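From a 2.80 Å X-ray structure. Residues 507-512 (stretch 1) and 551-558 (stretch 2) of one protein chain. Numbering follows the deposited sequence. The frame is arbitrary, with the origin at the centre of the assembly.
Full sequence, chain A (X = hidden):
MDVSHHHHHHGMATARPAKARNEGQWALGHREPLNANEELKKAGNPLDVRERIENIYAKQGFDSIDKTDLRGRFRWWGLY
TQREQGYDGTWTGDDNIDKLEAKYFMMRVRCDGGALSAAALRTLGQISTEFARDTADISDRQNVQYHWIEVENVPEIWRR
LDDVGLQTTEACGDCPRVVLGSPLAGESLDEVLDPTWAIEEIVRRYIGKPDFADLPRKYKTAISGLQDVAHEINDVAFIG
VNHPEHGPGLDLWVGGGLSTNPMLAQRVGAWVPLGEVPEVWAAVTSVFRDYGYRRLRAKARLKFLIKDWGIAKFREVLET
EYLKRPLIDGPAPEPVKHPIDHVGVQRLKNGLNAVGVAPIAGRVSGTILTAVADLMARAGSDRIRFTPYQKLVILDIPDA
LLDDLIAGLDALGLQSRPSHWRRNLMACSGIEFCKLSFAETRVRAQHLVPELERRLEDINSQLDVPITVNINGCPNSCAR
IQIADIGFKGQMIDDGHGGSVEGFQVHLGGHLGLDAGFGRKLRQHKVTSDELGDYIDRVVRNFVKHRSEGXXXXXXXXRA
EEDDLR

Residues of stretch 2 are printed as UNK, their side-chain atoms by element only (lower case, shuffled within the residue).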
# COMPACT_ATOMS: atom_id res chain seq x y z
N HIS A 507 3.57 -4.99 18.12
CA HIS A 507 4.55 -3.92 17.99
C HIS A 507 3.86 -2.65 18.46
O HIS A 507 2.75 -2.34 18.02
CB HIS A 507 5.04 -3.78 16.54
CG HIS A 507 5.74 -5.00 16.00
ND1 HIS A 507 7.07 -5.00 15.65
CD2 HIS A 507 5.28 -6.24 15.71
CE1 HIS A 507 7.41 -6.20 15.19
NE2 HIS A 507 6.34 -6.97 15.22
N LEU A 508 4.49 -1.93 19.38
CA LEU A 508 3.85 -0.75 19.96
C LEU A 508 4.65 0.52 19.68
O LEU A 508 5.88 0.53 19.79
CB LEU A 508 3.68 -0.96 21.46
CG LEU A 508 2.62 -2.00 21.84
CD1 LEU A 508 2.90 -2.61 23.20
CD2 LEU A 508 1.23 -1.40 21.82
N GLY A 509 3.95 1.59 19.32
CA GLY A 509 4.55 2.93 19.26
C GLY A 509 5.25 3.35 17.97
O GLY A 509 6.01 4.32 17.96
N GLY A 510 4.99 2.66 16.86
CA GLY A 510 5.54 3.06 15.55
C GLY A 510 4.88 4.31 14.97
O GLY A 510 3.71 4.58 15.24
N HIS A 511 5.61 5.07 14.18
CA HIS A 511 5.05 6.22 13.50
C HIS A 511 6.01 6.76 12.45
O HIS A 511 7.22 6.59 12.55
CB HIS A 511 4.75 7.35 14.50
CG HIS A 511 5.96 7.91 15.18
ND1 HIS A 511 6.53 7.34 16.30
CD2 HIS A 511 6.70 9.02 14.91
CE1 HIS A 511 7.57 8.06 16.69
NE2 HIS A 511 7.69 9.08 15.86
N LEU A 512 5.45 7.43 11.44
CA LEU A 512 6.24 8.18 10.49
C LEU A 512 6.16 9.65 10.89
O LEU A 512 5.78 9.97 12.01
CB LEU A 512 5.72 7.92 9.07
CG LEU A 512 5.73 6.46 8.58
CD1 LEU A 512 5.32 6.45 7.12
CD2 LEU A 512 7.09 5.81 8.75
N UNK A 551 -0.29 13.94 26.10
CA UNK A 551 0.75 13.01 25.64
C UNK A 551 0.24 12.08 24.56
O UNK A 551 -0.86 11.53 24.67
c UNK A 551 1.32 12.18 26.79
c UNK A 551 3.14 10.53 27.48
c UNK A 551 2.65 11.52 26.44
o UNK A 551 2.33 10.11 28.34
o UNK A 551 4.33 10.16 27.43
N UNK A 552 1.03 11.87 23.52
CA UNK A 552 0.69 10.89 22.49
C UNK A 552 0.98 9.46 22.96
O UNK A 552 1.79 9.23 23.86
c UNK A 552 1.43 11.18 21.17
c UNK A 552 0.72 12.23 20.29
c UNK A 552 3.87 11.84 18.62
n UNK A 552 4.56 10.84 18.04
n UNK A 552 2.53 11.81 18.61
n UNK A 552 4.53 12.85 19.19
c UNK A 552 1.62 12.81 19.20
N UNK A 553 0.29 8.51 22.35
CA UNK A 553 0.43 7.09 22.66
C UNK A 553 1.87 6.58 22.45
O UNK A 553 2.41 5.85 23.29
c UNK A 553 -0.90 2.24 23.10
c UNK A 553 -1.71 3.20 23.65
c UNK A 553 -0.56 6.28 21.82
c UNK A 553 -1.60 4.51 23.23
c UNK A 553 0.12 3.88 21.72
c UNK A 553 0.02 2.58 22.13
c UNK A 553 -0.69 4.86 22.26
N UNK A 554 2.49 6.97 21.33
CA UNK A 554 3.87 6.56 21.01
C UNK A 554 4.90 7.06 22.02
O UNK A 554 5.97 6.46 22.19
c UNK A 554 4.25 7.01 19.60
N UNK A 555 4.59 8.16 22.70
CA UNK A 555 5.44 8.67 23.78
C UNK A 555 5.25 7.94 25.11
O UNK A 555 6.23 7.63 25.78
o UNK A 555 5.12 12.96 23.95
c UNK A 555 5.49 12.43 22.90
c UNK A 555 5.22 10.17 23.96
c UNK A 555 5.86 10.97 22.85
n UNK A 555 5.57 13.09 21.74
N UNK A 556 4.01 7.65 25.50
CA UNK A 556 3.74 6.92 26.74
C UNK A 556 4.36 5.50 26.72
O UNK A 556 4.70 4.93 27.76
c UNK A 556 1.29 4.75 28.09
n UNK A 556 1.56 5.36 30.22
c UNK A 556 2.23 6.88 26.97
c UNK A 556 1.85 6.06 28.12
c UNK A 556 0.57 3.08 29.76
c UNK A 556 0.21 2.25 28.73
c UNK A 556 1.12 4.33 29.42
c UNK A 556 0.37 2.64 27.39
c UNK A 556 2.01 6.39 29.43
c UNK A 556 0.90 3.88 27.05
N UNK A 557 4.52 4.96 25.52
CA UNK A 557 5.10 3.65 25.29
C UNK A 557 6.61 3.63 25.61
O UNK A 557 7.21 2.57 25.80
c UNK A 557 4.80 3.23 23.81
c UNK A 557 3.32 3.01 23.64
c UNK A 557 5.55 2.00 23.40
N UNK A 558 7.24 4.81 25.69
CA UNK A 558 8.63 4.87 26.12
C UNK A 558 8.78 4.38 27.57
O UNK A 558 9.70 3.61 27.87
c UNK A 558 9.26 6.29 25.94
c UNK A 558 8.74 8.83 26.58
c UNK A 558 9.17 6.71 24.44
c UNK A 558 8.68 7.30 26.98

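Position 551 carries three carbons in an unbranched chain, the third bearing two oxygens: a glutamate. The side chain of Glu551 is out of reach of stretch 1 and takes no part in the contact.

Position 552 has three carbons, a nitrogen, then a carbon carrying two more nitrogens. That planar group is a guanidinium, so the residue is Arg552. It occupies the N-cap position, and its O accepts a backbone hydrogen bond from N of position 556 at 3.2 Å. Its NH2 lies over one face of the His511 ring, 4.2 Å from His511 CD2, a packing contact; no hydrogen bond joins the two side chains.

Position 553 shows one carbon followed by a ring of six carbons with no heteroatom, which is phenylalanine. The CA-to-CB bond of Phe553 points sideways, but with chi1 at -168° (t) the end of the side chain comes nearer to stretch 1. Leu508 CD2 sits at the ring edge, near its plane, 4.2 Å from Phe553 CE2.

Position 554 has a single carbon, hence Ala554. Its CB points toward stretch 1, 3.6 Å from Gly509 O and 4.0 Å from His511 ND1. The CA atoms of Gly509 and Ala554 are 4.1 Å apart, the nearest CA pair across the stretches.

Position 555 has three carbons, the third carrying one oxygen and one nitrogen: a carboxamide, read as Gln555. Its CA-to-CB bond points away, and it makes no contact with stretch 1.

Position 556 has one carbon and fused five- and six-membered rings holding eight carbons and one nitrogen. Only an indole fits, giving Trp556, whose side chain is out of reach of stretch 1.

Position 557 has one carbon carrying two others. This fork identifies Val557, which points toward stretch 1: its CG1 lies 3.9 Å from Leu508 O and 4.0 Å from Leu508 CB.

Position 558 has four carbons, forked at the first with one arm two carbons long, which is isoleucine. Ile558 is exposed and out of reach.

The contact therefore works by close packing, with no hydrogen bond across it and 259 Å² buried in total. Gly509 permits the approach: an ideal CB there would lie a tight 3.2 Å from Val557 CG1, and its phi of 87° independently favours glycine. Within stretch 1, a weak hydrogen bond from His511 ND1 to Gly509 O (3.5 Å, 165°) links the two groups that meet Ala554 CB, while Leu508 packs against Phe553 and Val557.

Stretch 2 (551-558) ERFAQWVI
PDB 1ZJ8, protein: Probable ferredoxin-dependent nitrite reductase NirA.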